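Local atomic coordinates of alpha-amylase G-6 (PDB entry 2C3G), a protein that probably binds starch through this family 26 carbohydrate-binding module, one domain of a longer amylase. Residues 61-64 against 70-73. Numbering follows the deposited sequence.
Sequences RLLF and NQWP
Phe-64 and Trp-72 are joined by two backbone hydrogen bonds, one in each direction. Trp-72 N reaches Phe-64 O at 2.9 Å with an N-H...O angle of 151°, and Phe-64 N reaches Trp-72 O at 3.1 Å with an angle of 158°. This reciprocal pattern defines an antiparallel hydrogen-bonded pair, and the two CA atoms of Phe-64 and Trp-72 lie 5.2 Å apart. The N-H of Trp-72 is the main partner of Phe-64 O; the CA-H of Gln-71 adds a weaker, bent contact beside it, with Gln-71 CA 3.1 Å from Phe-64 O.

The pair lies in the beta hairpin of strands 59-66 and 71-82, which with strand 20-28 forms an antiparallel three-stranded sheet of the starch-binding module. Strand 59-66 is the central one: Leu-63 is backbone hydrogen-bonded to Tyr-23 of strand 20-28.

Apolar contact on one face of the sheet comes from Leu-63. With CG anti to its carbonyl carbon (chi1 -60°), it extends CD2 to within 3.8 Å of Pro-73 CD. The peptide bond before Pro-73 is cis. Leu-63 and Gln-71 run side by side, pointing the same way.

Phe-64 and Trp-72 leave the backbone on the other face, but the indole then leads away, and the phenyl CD2 of Phe-64 meets Trp-72 O obliquely at 3.8 Å. Leu-62 CD1 sits 3.8 Å above one face of the Phe-64 ring, offset toward its rim. Phe-64 further stacks with Phe-11, whereas Trp-72 makes an edge-to-face contact with Phe-88.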
ATOM      1  N   ARG A  61      -5.994   0.309   6.874  1.00 23.74           N
ATOM      2  CA  ARG A  61      -6.722   1.145   5.935  1.00 24.79           C
ATOM      3  C   ARG A  61      -5.651   1.833   5.128  1.00 24.60           C
ATOM      4  O   ARG A  61      -4.745   2.400   5.704  1.00 24.67           O
ATOM      5  CB  ARG A  61      -7.567   2.191   6.680  1.00 24.74           C
ATOM      6  CG  ARG A  61      -9.057   2.002   6.547  1.00 25.60           C
ATOM      7  CD  ARG A  61      -9.771   1.940   7.865  1.00 28.93           C
ATOM      8  NE  ARG A  61     -11.230   1.948   7.691  1.00 33.45           N
ATOM      9  CZ  ARG A  61     -12.073   1.084   8.252  1.00 34.06           C
ATOM     10  NH1 ARG A  61     -13.364   1.186   8.019  1.00 37.77           N
ATOM     11  NH2 ARG A  61     -11.638   0.109   9.032  1.00 36.43           N
ATOM     12  N   LEU A  62      -5.736   1.782   3.800  1.00 25.51           N
ATOM     13  CA  LEU A  62      -4.630   2.310   2.988  1.00 25.84           C
ATOM     14  C   LEU A  62      -4.957   3.186   1.762  1.00 26.03           C
ATOM     15  O   LEU A  62      -5.997   3.068   1.124  1.00 26.25           O
ATOM     16  CB  LEU A  62      -3.651   1.180   2.614  1.00 26.39           C
ATOM     17  CG  LEU A  62      -4.090   0.094   1.614  1.00 26.14           C
ATOM     18  CD1 LEU A  62      -3.920   0.577   0.180  1.00 26.73           C
ATOM     19  CD2 LEU A  62      -3.323  -1.192   1.868  1.00 23.27           C
ATOM     20  N   LEU A  63      -4.028   4.074   1.449  1.00 26.36           N
ATOM     21  CA  LEU A  63      -4.069   4.812   0.188  1.00 26.31           C
ATOM     22  C   LEU A  63      -2.682   4.781  -0.449  1.00 25.42           C
ATOM     23  O   LEU A  63      -1.679   4.758   0.245  1.00 24.82           O
ATOM     24  CB  LEU A  63      -4.493   6.273   0.411  1.00 26.32           C
ATOM     25  CG  LEU A  63      -5.858   6.575   1.032  1.00 27.03           C
ATOM     26  CD1 LEU A  63      -5.696   7.029   2.484  1.00 27.84           C
ATOM     27  CD2 LEU A  63      -6.586   7.625   0.239  1.00 26.36           C
ATOM     28  N   PHE A  64      -2.653   4.788  -1.774  1.00 25.43           N
ATOM     29  CA  PHE A  64      -1.434   5.019  -2.538  1.00 25.28           C
ATOM     30  C   PHE A  64      -1.301   6.509  -2.815  1.00 26.19           C
ATOM     31  O   PHE A  64      -2.304   7.213  -2.952  1.00 26.75           O
ATOM     32  CB  PHE A  64      -1.474   4.227  -3.849  1.00 24.62           C
ATOM     33  CG  PHE A  64      -1.719   2.763  -3.641  1.00 22.24           C
ATOM     34  CD1 PHE A  64      -0.735   1.965  -3.065  1.00 19.65           C
ATOM     35  CD2 PHE A  64      -2.945   2.196  -3.965  1.00 19.09           C
ATOM     36  CE1 PHE A  64      -0.963   0.605  -2.833  1.00 19.93           C
ATOM     37  CE2 PHE A  64      -3.185   0.829  -3.745  1.00 21.53           C
ATOM     38  CZ  PHE A  64      -2.197   0.034  -3.173  1.00 19.19           C
ATOM     39  N   ASN A  70      -0.497  13.349  -6.373  1.00 37.13           N
ATOM     40  CA  ASN A  70      -1.289  12.191  -6.783  1.00 36.55           C
ATOM     41  C   ASN A  70      -1.612  11.246  -5.614  1.00 36.27           C
ATOM     42  O   ASN A  70      -0.841  11.150  -4.648  1.00 36.05           O
ATOM     43  CB  ASN A  70      -0.606  11.405  -7.906  1.00 36.16           C
ATOM     44  CG  ASN A  70      -0.445  12.211  -9.175  1.00 36.09           C
ATOM     45  OD1 ASN A  70       0.647  12.698  -9.474  1.00 35.56           O
ATOM     46  ND2 ASN A  70      -1.527  12.341  -9.945  1.00 33.91           N
ATOM     47  N   GLN A  71      -2.753  10.559  -5.728  1.00 35.99           N
ATOM     48  CA  GLN A  71      -3.223   9.564  -4.755  1.00 35.75           C
ATOM     49  C   GLN A  71      -4.332   8.697  -5.349  1.00 35.66           C
ATOM     50  O   GLN A  71      -4.942   9.061  -6.362  1.00 35.43           O
ATOM     51  CB  GLN A  71      -3.728  10.239  -3.472  1.00 35.62           C
ATOM     52  CG  GLN A  71      -5.046  10.983  -3.649  1.00 35.80           C
ATOM     53  CD  GLN A  71      -5.646  11.435  -2.342  1.00 35.51           C
ATOM     54  OE1 GLN A  71      -6.524  10.764  -1.776  1.00 34.76           O
ATOM     55  NE2 GLN A  71      -5.181  12.568  -1.853  1.00 34.52           N
ATOM     56  N   TRP A  72      -4.592   7.559  -4.703  1.00 35.66           N
ATOM     57  CA  TRP A  72      -5.629   6.626  -5.128  1.00 35.81           C
ATOM     58  C   TRP A  72      -6.080   5.824  -3.915  1.00 36.36           C
ATOM     59  O   TRP A  72      -5.280   5.088  -3.329  1.00 36.31           O
ATOM     60  CB  TRP A  72      -5.082   5.694  -6.199  1.00 35.72           C
ATOM     61  CG  TRP A  72      -6.078   4.866  -6.914  1.00 35.83           C
ATOM     62  CD1 TRP A  72      -7.335   4.524  -6.499  1.00 35.79           C
ATOM     63  CD2 TRP A  72      -5.895   4.247  -8.196  1.00 37.60           C
ATOM     64  NE1 TRP A  72      -7.949   3.735  -7.444  1.00 36.98           N
ATOM     65  CE2 TRP A  72      -7.089   3.548  -8.499  1.00 38.12           C
ATOM     66  CE3 TRP A  72      -4.835   4.214  -9.130  1.00 37.93           C
ATOM     67  CZ2 TRP A  72      -7.257   2.818  -9.703  1.00 38.26           C
ATOM     68  CZ3 TRP A  72      -5.000   3.488 -10.324  1.00 38.61           C
ATOM     69  CH2 TRP A  72      -6.209   2.806 -10.599  1.00 38.54           C
ATOM     70  N   PRO A  73      -7.328   6.016  -3.476  1.00 37.10           N
ATOM     71  CA  PRO A  73      -8.214   7.079  -3.974  1.00 37.96           C
ATOM     72  C   PRO A  73      -7.538   8.421  -3.656  1.00 38.63           C
ATOM     73  O   PRO A  73      -6.844   8.457  -2.646  1.00 38.42           O
ATOM     74  CB  PRO A  73      -9.465   6.873  -3.128  1.00 38.25           C
ATOM     75  CG  PRO A  73      -9.405   5.436  -2.759  1.00 37.10           C
ATOM     76  CD  PRO A  73      -7.973   5.234  -2.406  1.00 36.94           C
TER